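Local coordinates for putative peptidyl-arginine deiminase family protein (Campylobacter jejuni subsp. jejuni serotype O:2, PDB 6B10) that probably hydrolyses agmatine to N-carbamoylputrescine, as an agmatine deiminase of the peptidyl-arginine deiminase family acting in polyamine biosynthesis, at residues V274-K286 with L301-L315. Residues are numbered along the deposited sequence; the frame is centred on the assembly and turned at random.
Sequences VFINNALIVPFYK and LPNHKIIGVDARVFL. With PO4 (phosphate ion), chain D.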
ATOM      1  N   VAL A 274       2.477   5.723  -3.208  1.00 21.81           N
ATOM      2  CA  VAL A 274       3.083   5.452  -1.917  1.00 22.34           C
ATOM      3  C   VAL A 274       3.766   6.687  -1.353  1.00 21.72           C
ATOM      4  O   VAL A 274       4.551   7.329  -2.034  1.00 22.50           O
ATOM      5  CB  VAL A 274       4.060   4.245  -1.966  1.00 23.17           C
ATOM      6  CG1 VAL A 274       5.096   4.408  -3.056  1.00 23.99           C
ATOM      7  CG2 VAL A 274       4.734   4.039  -0.612  1.00 23.50           C
ATOM      8  N   PHE A 275       3.433   7.025  -0.109  1.00 21.32           N
ATOM      9  CA  PHE A 275       4.110   8.110   0.586  1.00 20.80           C
ATOM     10  C   PHE A 275       5.444   7.614   1.124  1.00 20.97           C
ATOM     11  O   PHE A 275       5.543   6.485   1.624  1.00 20.57           O
ATOM     12  CB  PHE A 275       3.285   8.627   1.755  1.00 21.05           C
ATOM     13  CG  PHE A 275       2.196   9.590   1.370  1.00 21.09           C
ATOM     14  CD1 PHE A 275       2.490  10.923   1.108  1.00 20.80           C
ATOM     15  CD2 PHE A 275       0.867   9.176   1.326  1.00 20.72           C
ATOM     16  CE1 PHE A 275       1.482  11.817   0.783  1.00 20.62           C
ATOM     17  CE2 PHE A 275      -0.146  10.067   1.005  1.00 20.43           C
ATOM     18  CZ  PHE A 275       0.164  11.388   0.732  1.00 20.74           C
ATOM     19  N   ILE A 276       6.457   8.466   0.997  1.00 21.06           N
ATOM     20  CA  ILE A 276       7.762   8.271   1.611  1.00 21.49           C
ATOM     21  C   ILE A 276       8.203   9.625   2.127  1.00 21.97           C
ATOM     22  O   ILE A 276       7.509  10.624   1.924  1.00 22.51           O
ATOM     23  CB  ILE A 276       8.787   7.707   0.615  1.00 21.78           C
ATOM     24  CG1 ILE A 276       8.906   8.619  -0.613  1.00 22.11           C
ATOM     25  CG2 ILE A 276       8.388   6.292   0.204  1.00 21.84           C
ATOM     26  CD1 ILE A 276      10.114   8.335  -1.478  1.00 22.50           C
ATOM     27  N   ASN A 277       9.347   9.679   2.791  1.00 23.24           N
ATOM     28  CA  ASN A 277       9.787  10.943   3.378  1.00 23.69           C
ATOM     29  C   ASN A 277       9.932  12.029   2.313  1.00 24.17           C
ATOM     30  O   ASN A 277      10.698  11.874   1.358  1.00 23.98           O
ATOM     31  CB  ASN A 277      11.096  10.749   4.130  1.00 24.17           C
ATOM     32  CG  ASN A 277      10.939   9.842   5.330  1.00 24.83           C
ATOM     33  OD1 ASN A 277       9.820   9.570   5.772  1.00 25.87           O
ATOM     34  ND2 ASN A 277      12.055   9.356   5.860  1.00 24.98           N
ATOM     35  N   ASN A 278       9.160  13.106   2.473  1.00 23.15           N
ATOM     36  CA  ASN A 278       9.212  14.272   1.590  1.00 22.95           C
ATOM     37  C   ASN A 278       8.748  14.029   0.155  1.00 22.78           C
ATOM     38  O   ASN A 278       8.922  14.887  -0.702  1.00 22.63           O
ATOM     39  CB  ASN A 278      10.622  14.886   1.578  1.00 23.81           C
ATOM     40  CG  ASN A 278      11.071  15.316   2.950  1.00 24.34           C
ATOM     41  OD1 ASN A 278      12.004  14.751   3.515  1.00 25.62           O
ATOM     42  ND2 ASN A 278      10.385  16.297   3.509  1.00 24.95           N
ATOM     43  N   ALA A 279       8.117  12.890  -0.105  1.00 22.26           N
ATOM     44  CA  ALA A 279       7.675  12.591  -1.452  1.00 21.24           C
ATOM     45  C   ALA A 279       6.479  11.664  -1.507  1.00 20.60           C
ATOM     46  O   ALA A 279       6.176  10.932  -0.560  1.00 20.18           O
ATOM     47  CB  ALA A 279       8.827  12.010  -2.261  1.00 21.50           C
ATOM     48  N   LEU A 280       5.793  11.737  -2.641  1.00 20.41           N
ATOM     49  CA  LEU A 280       4.690  10.860  -2.970  1.00 20.20           C
ATOM     50  C   LEU A 280       4.994  10.262  -4.332  1.00 20.70           C
ATOM     51  O   LEU A 280       5.090  10.978  -5.324  1.00 20.79           O
ATOM     52  CB  LEU A 280       3.378  11.643  -3.017  1.00 19.89           C
ATOM     53  CG  LEU A 280       2.162  10.841  -3.499  1.00 19.77           C
ATOM     54  CD1 LEU A 280       1.872   9.663  -2.584  1.00 19.48           C
ATOM     55  CD2 LEU A 280       0.946  11.739  -3.616  1.00 20.20           C
ATOM     56  N   ILE A 281       5.147   8.947  -4.379  1.00 21.88           N
ATOM     57  CA  ILE A 281       5.510   8.275  -5.616  1.00 22.79           C
ATOM     58  C   ILE A 281       4.231   7.759  -6.259  1.00 22.53           C
ATOM     59  O   ILE A 281       3.532   6.931  -5.685  1.00 22.85           O
ATOM     60  CB  ILE A 281       6.497   7.108  -5.376  1.00 22.98           C
ATOM     61  CG1 ILE A 281       7.619   7.518  -4.414  1.00 23.13           C
ATOM     62  CG2 ILE A 281       7.071   6.622  -6.703  1.00 23.38           C
ATOM     63  CD1 ILE A 281       8.424   8.727  -4.837  1.00 23.33           C
ATOM     64  N   VAL A 282       3.928   8.257  -7.453  1.00 23.48           N
ATOM     65  CA  VAL A 282       2.655   7.937  -8.118  1.00 23.54           C
ATOM     66  C   VAL A 282       2.890   7.065  -9.347  1.00 22.97           C
ATOM     67  O   VAL A 282       3.862   7.264 -10.069  1.00 23.03           O
ATOM     68  CB  VAL A 282       1.860   9.217  -8.501  1.00 24.02           C
ATOM     69  CG1 VAL A 282       1.548  10.041  -7.263  1.00 24.45           C
ATOM     70  CG2 VAL A 282       2.610  10.087  -9.505  1.00 24.87           C
ATOM     71  N   PRO A 283       2.000   6.093  -9.590  1.00 23.27           N
ATOM     72  CA  PRO A 283       2.144   5.297 -10.801  1.00 23.98           C
ATOM     73  C   PRO A 283       1.792   6.106 -12.050  1.00 25.02           C
ATOM     74  O   PRO A 283       0.797   6.837 -12.055  1.00 26.03           O
ATOM     75  CB  PRO A 283       1.154   4.142 -10.599  1.00 24.30           C
ATOM     76  CG  PRO A 283       0.178   4.613  -9.581  1.00 23.99           C
ATOM     77  CD  PRO A 283       0.835   5.695  -8.780  1.00 23.55           C
ATOM     78  N   PHE A 284       2.639   6.002 -13.067  1.00 24.94           N
ATOM     79  CA  PHE A 284       2.384   6.554 -14.393  1.00 25.29           C
ATOM     80  C   PHE A 284       2.128   5.376 -15.331  1.00 26.11           C
ATOM     81  O   PHE A 284       2.726   4.304 -15.180  1.00 26.42           O
ATOM     82  CB  PHE A 284       3.590   7.370 -14.876  1.00 24.58           C
ATOM     83  CG  PHE A 284       3.562   8.838 -14.490  1.00 24.53           C
ATOM     84  CD1 PHE A 284       2.723   9.329 -13.486  1.00 24.48           C
ATOM     85  CD2 PHE A 284       4.411   9.734 -15.132  1.00 24.13           C
ATOM     86  CE1 PHE A 284       2.722  10.679 -13.155  1.00 24.91           C
ATOM     87  CE2 PHE A 284       4.419  11.084 -14.801  1.00 24.51           C
ATOM     88  CZ  PHE A 284       3.575  11.558 -13.810  1.00 25.07           C
ATOM     89  N   TYR A 285       1.227   5.573 -16.288  1.00 27.53           N
ATOM     90  CA  TYR A 285       0.842   4.521 -17.239  1.00 27.98           C
ATOM     91  C   TYR A 285       0.983   4.963 -18.707  1.00 28.91           C
ATOM     92  O   TYR A 285       0.493   4.286 -19.621  1.00 29.07           O
ATOM     93  CB  TYR A 285      -0.591   4.077 -16.945  1.00 26.89           C
ATOM     94  CG  TYR A 285      -0.786   3.549 -15.533  1.00 27.47           C
ATOM     95  CD1 TYR A 285      -0.199   2.346 -15.130  1.00 27.35           C
ATOM     96  CD2 TYR A 285      -1.565   4.243 -14.601  1.00 27.20           C
ATOM     97  CE1 TYR A 285      -0.366   1.857 -13.840  1.00 27.14           C
ATOM     98  CE2 TYR A 285      -1.743   3.760 -13.308  1.00 27.36           C
ATOM     99  CZ  TYR A 285      -1.148   2.564 -12.932  1.00 27.62           C
ATOM    100  OH  TYR A 285      -1.325   2.072 -11.648  1.00 26.69           O
ATOM    101  N   LYS A 286       1.666   6.086 -18.919  1.00 29.89           N
ATOM    102  CA  LYS A 286       1.844   6.693 -20.246  1.00 32.05           C
ATOM    103  C   LYS A 286       0.500   7.075 -20.880  1.00 30.54           C
ATOM    104  O   LYS A 286       0.193   6.714 -22.019  1.00 30.49           O
ATOM    105  CB  LYS A 286       2.679   5.790 -21.167  1.00 34.08           C
ATOM    106  CG  LYS A 286       4.030   5.377 -20.589  1.00 36.72           C
ATOM    107  CD  LYS A 286       4.895   6.582 -20.240  1.00 39.37           C
ATOM    108  CE  LYS A 286       6.290   6.187 -19.777  1.00 41.85           C
ATOM    109  NZ  LYS A 286       7.064   5.438 -20.806  1.00 43.52           N
ATOM    110  N   LEU A 301      -0.607  18.775  -2.025  1.00 26.69           N
ATOM    111  CA  LEU A 301       0.423  18.370  -1.081  1.00 26.05           C
ATOM    112  C   LEU A 301       1.661  19.275  -1.188  1.00 26.89           C
ATOM    113  O   LEU A 301       2.717  18.843  -1.661  1.00 26.01           O
ATOM    114  CB  LEU A 301       0.784  16.910  -1.337  1.00 25.90           C
ATOM    115  CG  LEU A 301      -0.377  15.926  -1.178  1.00 25.72           C
ATOM    116  CD1 LEU A 301      -0.016  14.594  -1.807  1.00 25.38           C
ATOM    117  CD2 LEU A 301      -0.735  15.746   0.289  1.00 25.91           C
ATOM    118  N   PRO A 302       1.550  20.525  -0.701  1.00 28.77           N
ATOM    119  CA  PRO A 302       2.575  21.552  -0.936  1.00 29.09           C
ATOM    120  C   PRO A 302       3.968  21.286  -0.370  1.00 28.60           C
ATOM    121  O   PRO A 302       4.889  22.016  -0.706  1.00 29.33           O
ATOM    122  CB  PRO A 302       1.986  22.806  -0.258  1.00 29.56           C
ATOM    123  CG  PRO A 302       0.544  22.520  -0.051  1.00 29.33           C
ATOM    124  CD  PRO A 302       0.464  21.039   0.153  1.00 29.71           C
ATOM    125  N   ASN A 303       4.120  20.284   0.492  1.00 28.90           N
ATOM    126  CA  ASN A 303       5.414  19.954   1.087  1.00 29.62           C
ATOM    127  C   ASN A 303       5.937  18.587   0.660  1.00 28.16           C
ATOM    128  O   ASN A 303       6.794  18.013   1.318  1.00 28.99           O
ATOM    129  CB  ASN A 303       5.322  20.024   2.619  1.00 31.37           C
ATOM    130  CG  ASN A 303       4.873  21.384   3.112  1.00 33.40           C
ATOM    131  OD1 ASN A 303       3.872  21.498   3.802  1.00 36.34           O
ATOM    132  ND2 ASN A 303       5.604  22.423   2.743  1.00 35.20           N
ATOM    133  N   HIS A 304       5.421  18.074  -0.446  1.00 27.40           N
ATOM    134  CA  HIS A 304       5.879  16.809  -0.999  1.00 26.79           C
ATOM    135  C   HIS A 304       6.314  17.005  -2.441  1.00 26.39           C
ATOM    136  O   HIS A 304       5.754  17.822  -3.156  1.00 26.96           O
ATOM    137  CB  HIS A 304       4.759  15.769  -0.953  1.00 26.65           C
ATOM    138  CG  HIS A 304       4.581  15.133   0.388  1.00 26.56           C
ATOM    139  ND1 HIS A 304       3.806  15.691   1.378  1.00 26.09           N
ATOM    140  CD2 HIS A 304       5.080  13.982   0.901  1.00 26.85           C
ATOM    141  CE1 HIS A 304       3.831  14.910   2.444  1.00 27.30           C
ATOM    142  NE2 HIS A 304       4.597  13.866   2.182  1.00 26.74           N
ATOM    143  N   LYS A 305       7.324  16.250  -2.854  1.00 26.22           N
ATOM    144  CA  LYS A 305       7.653  16.132  -4.256  1.00 26.46           C
ATOM    145  C   LYS A 305       6.843  14.956  -4.790  1.00 25.36           C
ATOM    146  O   LYS A 305       6.896  13.867  -4.233  1.00 25.12           O
ATOM    147  CB  LYS A 305       9.150  15.884  -4.450  1.00 27.34           C
ATOM    148  CG  LYS A 305      10.072  16.818  -3.671  1.00 28.61           C
ATOM    149  CD  LYS A 305       9.850  18.281  -4.006  1.00 29.54           C
ATOM    150  CE  LYS A 305      10.938  19.140  -3.377  1.00 30.72           C
ATOM    151  NZ  LYS A 305      10.624  20.594  -3.443  1.00 30.79           N
ATOM    152  N   ILE A 306       6.079  15.180  -5.853  1.00 25.20           N
ATOM    153  CA  ILE A 306       5.268  14.121  -6.461  1.00 24.89           C
ATOM    154  C   ILE A 306       6.041  13.604  -7.671  1.00 25.51           C
ATOM    155  O   ILE A 306       6.358  14.372  -8.571  1.00 26.07           O
ATOM    156  CB  ILE A 306       3.860  14.623  -6.861  1.00 24.31           C
ATOM    157  CG1 ILE A 306       2.898  14.585  -5.665  1.00 24.46           C
ATOM    158  CG2 ILE A 306       3.253  13.755  -7.963  1.00 24.59           C
ATOM    159  CD1 ILE A 306       3.318  15.401  -4.456  1.00 24.76           C
ATOM    160  N   ILE A 307       6.355  12.310  -7.684  1.00 25.70           N
ATOM    161  CA  ILE A 307       7.215  11.747  -8.725  1.00 25.46           C
ATOM    162  C   ILE A 307       6.548  10.550  -9.387  1.00 24.04           C
ATOM    163  O   ILE A 307       6.202   9.581  -8.723  1.00 24.59           O
ATOM    164  CB  ILE A 307       8.593  11.334  -8.158  1.00 26.17           C
ATOM    165  CG1 ILE A 307       9.330  12.559  -7.607  1.00 26.70           C
ATOM    166  CG2 ILE A 307       9.450  10.658  -9.228  1.00 25.96           C
ATOM    167  CD1 ILE A 307      10.468  12.204  -6.677  1.00 27.15           C
ATOM    168  N   GLY A 308       6.388  10.621 -10.704  1.00 23.31           N
ATOM    169  CA  GLY A 308       5.756   9.549 -11.459  1.00 23.33           C
ATOM    170  C   GLY A 308       6.738   8.446 -11.804  1.00 23.89           C
ATOM    171  O   GLY A 308       7.834   8.717 -12.263  1.00 23.61           O
ATOM    172  N   VAL A 309       6.338   7.201 -11.591  1.00 25.10           N
ATOM    173  CA  VAL A 309       7.162   6.049 -11.955  1.00 26.32           C
ATOM    174  C   VAL A 309       6.326   5.141 -12.833  1.00 26.46           C
ATOM    175  O   VAL A 309       5.220   4.753 -12.463  1.00 25.58           O
ATOM    176  CB  VAL A 309       7.633   5.265 -10.711  1.00 26.83           C
ATOM    177  CG1 VAL A 309       8.222   3.923 -11.105  1.00 27.31           C
ATOM    178  CG2 VAL A 309       8.641   6.085  -9.918  1.00 26.42           C
ATOM    179  N   ASP A 310       6.860   4.823 -14.006  1.00 27.18           N
ATOM    180  CA  ASP A 310       6.190   3.961 -14.965  1.00 27.75           C
ATOM    181  C   ASP A 310       5.830   2.645 -14.295  1.00 27.81           C
ATOM    182  O   ASP A 310       6.714   1.898 -13.889  1.00 30.61           O
ATOM    183  CB  ASP A 310       7.126   3.735 -16.161  1.00 28.28           C
ATOM    184  CG  ASP A 310       6.490   2.930 -17.276  1.00 28.31           C
ATOM    185  OD1 ASP A 310       5.307   2.553 -17.185  1.00 27.45           O
ATOM    186  OD2 ASP A 310       7.196   2.671 -18.268  1.00 30.81           O
ATOM    187  N   ALA A 311       4.537   2.373 -14.166  1.00 28.08           N
ATOM    188  CA  ALA A 311       4.051   1.211 -13.411  1.00 28.65           C
ATOM    189  C   ALA A 311       3.392   0.143 -14.282  1.00 28.40           C
ATOM    190  O   ALA A 311       2.805  -0.803 -13.757  1.00 28.78           O
ATOM    191  CB  ALA A 311       3.076   1.666 -12.335  1.00 28.81           C
ATOM    192  N   ARG A 312       3.504   0.279 -15.597  1.00 29.04           N
ATOM    193  CA  ARG A 312       2.802  -0.609 -16.533  1.00 31.19           C
ATOM    194  C   ARG A 312       3.145  -2.086 -16.365  1.00 32.12           C
ATOM    195  O   ARG A 312       2.261  -2.939 -16.395  1.00 33.71           O
ATOM    196  CB  ARG A 312       3.088  -0.186 -17.975  1.00 31.34           C
ATOM    197  CG  ARG A 312       2.440   1.131 -18.352  1.00 31.65           C
ATOM    198  CD  ARG A 312       2.817   1.528 -19.757  1.00 32.28           C
ATOM    199  NE  ARG A 312       4.258   1.747 -19.863  1.00 33.20           N
ATOM    200  CZ  ARG A 312       4.934   1.814 -21.003  1.00 33.48           C
ATOM    201  NH1 ARG A 312       4.311   1.683 -22.164  1.00 35.60           N
ATOM    202  NH2 ARG A 312       6.240   2.025 -20.979  1.00 34.43           N
ATOM    203  N   VAL A 313       4.424  -2.382 -16.174  1.00 34.23           N
ATOM    204  CA  VAL A 313       4.876  -3.771 -16.098  1.00 36.18           C
ATOM    205  C   VAL A 313       4.317  -4.444 -14.843  1.00 37.92           C
ATOM    206  O   VAL A 313       3.901  -5.607 -14.890  1.00 40.76           O
ATOM    207  CB  VAL A 313       6.413  -3.875 -16.132  1.00 36.41           C
ATOM    208  CG1 VAL A 313       6.851  -5.333 -16.147  1.00 36.90           C
ATOM    209  CG2 VAL A 313       6.964  -3.159 -17.353  1.00 36.12           C
ATOM    210  N   PHE A 314       4.277  -3.694 -13.737  1.00 36.76           N
ATOM    211  CA  PHE A 314       3.693  -4.171 -12.476  1.00 34.99           C
ATOM    212  C   PHE A 314       2.282  -4.731 -12.670  1.00 35.19           C
ATOM    213  O   PHE A 314       1.920  -5.741 -12.063  1.00 35.87           O
ATOM    214  CB  PHE A 314       3.627  -3.045 -11.432  1.00 33.87           C
ATOM    215  CG  PHE A 314       4.958  -2.634 -10.867  1.00 32.34           C
ATOM    216  CD1 PHE A 314       5.722  -1.654 -11.482  1.00 32.17           C
ATOM    217  CD2 PHE A 314       5.421  -3.188  -9.684  1.00 32.25           C
ATOM    218  CE1 PHE A 314       6.938  -1.258 -10.951  1.00 31.50           C
ATOM    219  CE2 PHE A 314       6.633  -2.797  -9.144  1.00 32.13           C
ATOM    220  CZ  PHE A 314       7.394  -1.830  -9.779  1.00 31.91           C
ATOM    221  N   LEU A 315       1.487  -4.069 -13.507  1.00 36.60           N
ATOM    222  CA  LEU A 315       0.080  -4.445 -13.710  1.00 37.37           C
ATOM    223  C   LEU A 315      -0.119  -5.843 -14.315  1.00 38.65           C
ATOM    224  O   LEU A 315      -1.206  -6.418 -14.193  1.00 37.54           O
ATOM    225  CB  LEU A 315      -0.633  -3.428 -14.606  1.00 37.47           C
ATOM    226  CG  LEU A 315      -0.697  -1.951 -14.206  1.00 37.14           C
ATOM    227  CD1 LEU A 315      -1.429  -1.193 -15.300  1.00 36.82           C
ATOM    228  CD2 LEU A 315      -1.380  -1.747 -12.860  1.00 37.07           C
TER
HETATM  229  P   PO4 D 402       1.773  18.219   2.811  1.00 56.10           P
HETATM  230  O1  PO4 D 402       0.342  17.737   2.787  1.00 52.88           O
HETATM  231  O2  PO4 D 402       2.409  18.076   1.449  1.00 47.09           O
HETATM  232  O3  PO4 D 402       2.528  17.396   3.828  1.00 55.16           O
HETATM  233  O4  PO4 D 402       1.835  19.672   3.234  1.00 56.92           O
HETATM  234  O   HOH W   1       5.381  11.514   3.345  1.00 23.70           O
HETATM  235  O   HOH W   2       9.776  17.752  -0.216  1.00 30.98           O
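Strands 279-284 and 305-310 run parallel, with axes 4.3 Å apart at closest approach and twisted by 39°, joined by seven backbone hydrogen bonds from Lys305 N to Asn278 O at one end to Ala311 N to Phe284 O at the other. Leu280, Val282 and Ile306 share one face: CB and CD2 of Leu280 lie alongside Ile306 CG1, while Leu280 CD2 also meets Leu301 CD1 at 3.5 Å. On this same face Phe284 turns its ring flat over Gly308, whose CA sits 3.5 Å from the ring centroid in a CH-pi contact. On the other face, Ile281 CG2 presses on Val309 CG2 at 3.6 Å, and Pro283 CB on Ala311 CB. At the start of the pair Phe275 points its edge at the face of His304, with the planes at 69°. The imidazole is held at its rim, ND1 donating to phosphate O2 (2.8 Å) and NE2 sharing a water with Ile276 O; the same O2 of this phosphate, probably from the crystallisation liquor, also accepts a hydrogen bond from Asn303 N. At the far end Tyr285 CE1 meets Leu315 CD1 at 3.5 Å and Ala311 CB, and Arg312 grips Asp310 side-on, NE to OD1 and NH2 to OD2 (2.9 Å). Chi1 of Lys286 (-54°) lays CG over one guanidinium face; bends at chi2 and chi4 bring NZ back to a long salt bridge with Asp310 OD2. The strands belong to a beta-alpha-beta unit whose connecting helix 289-300 packs on Leu280, Val282 and Ile306; helix 37-52 touches Ile281 across the sheet, and strand 274-276 flanks 279-284 as an antiparallel hairpin partner.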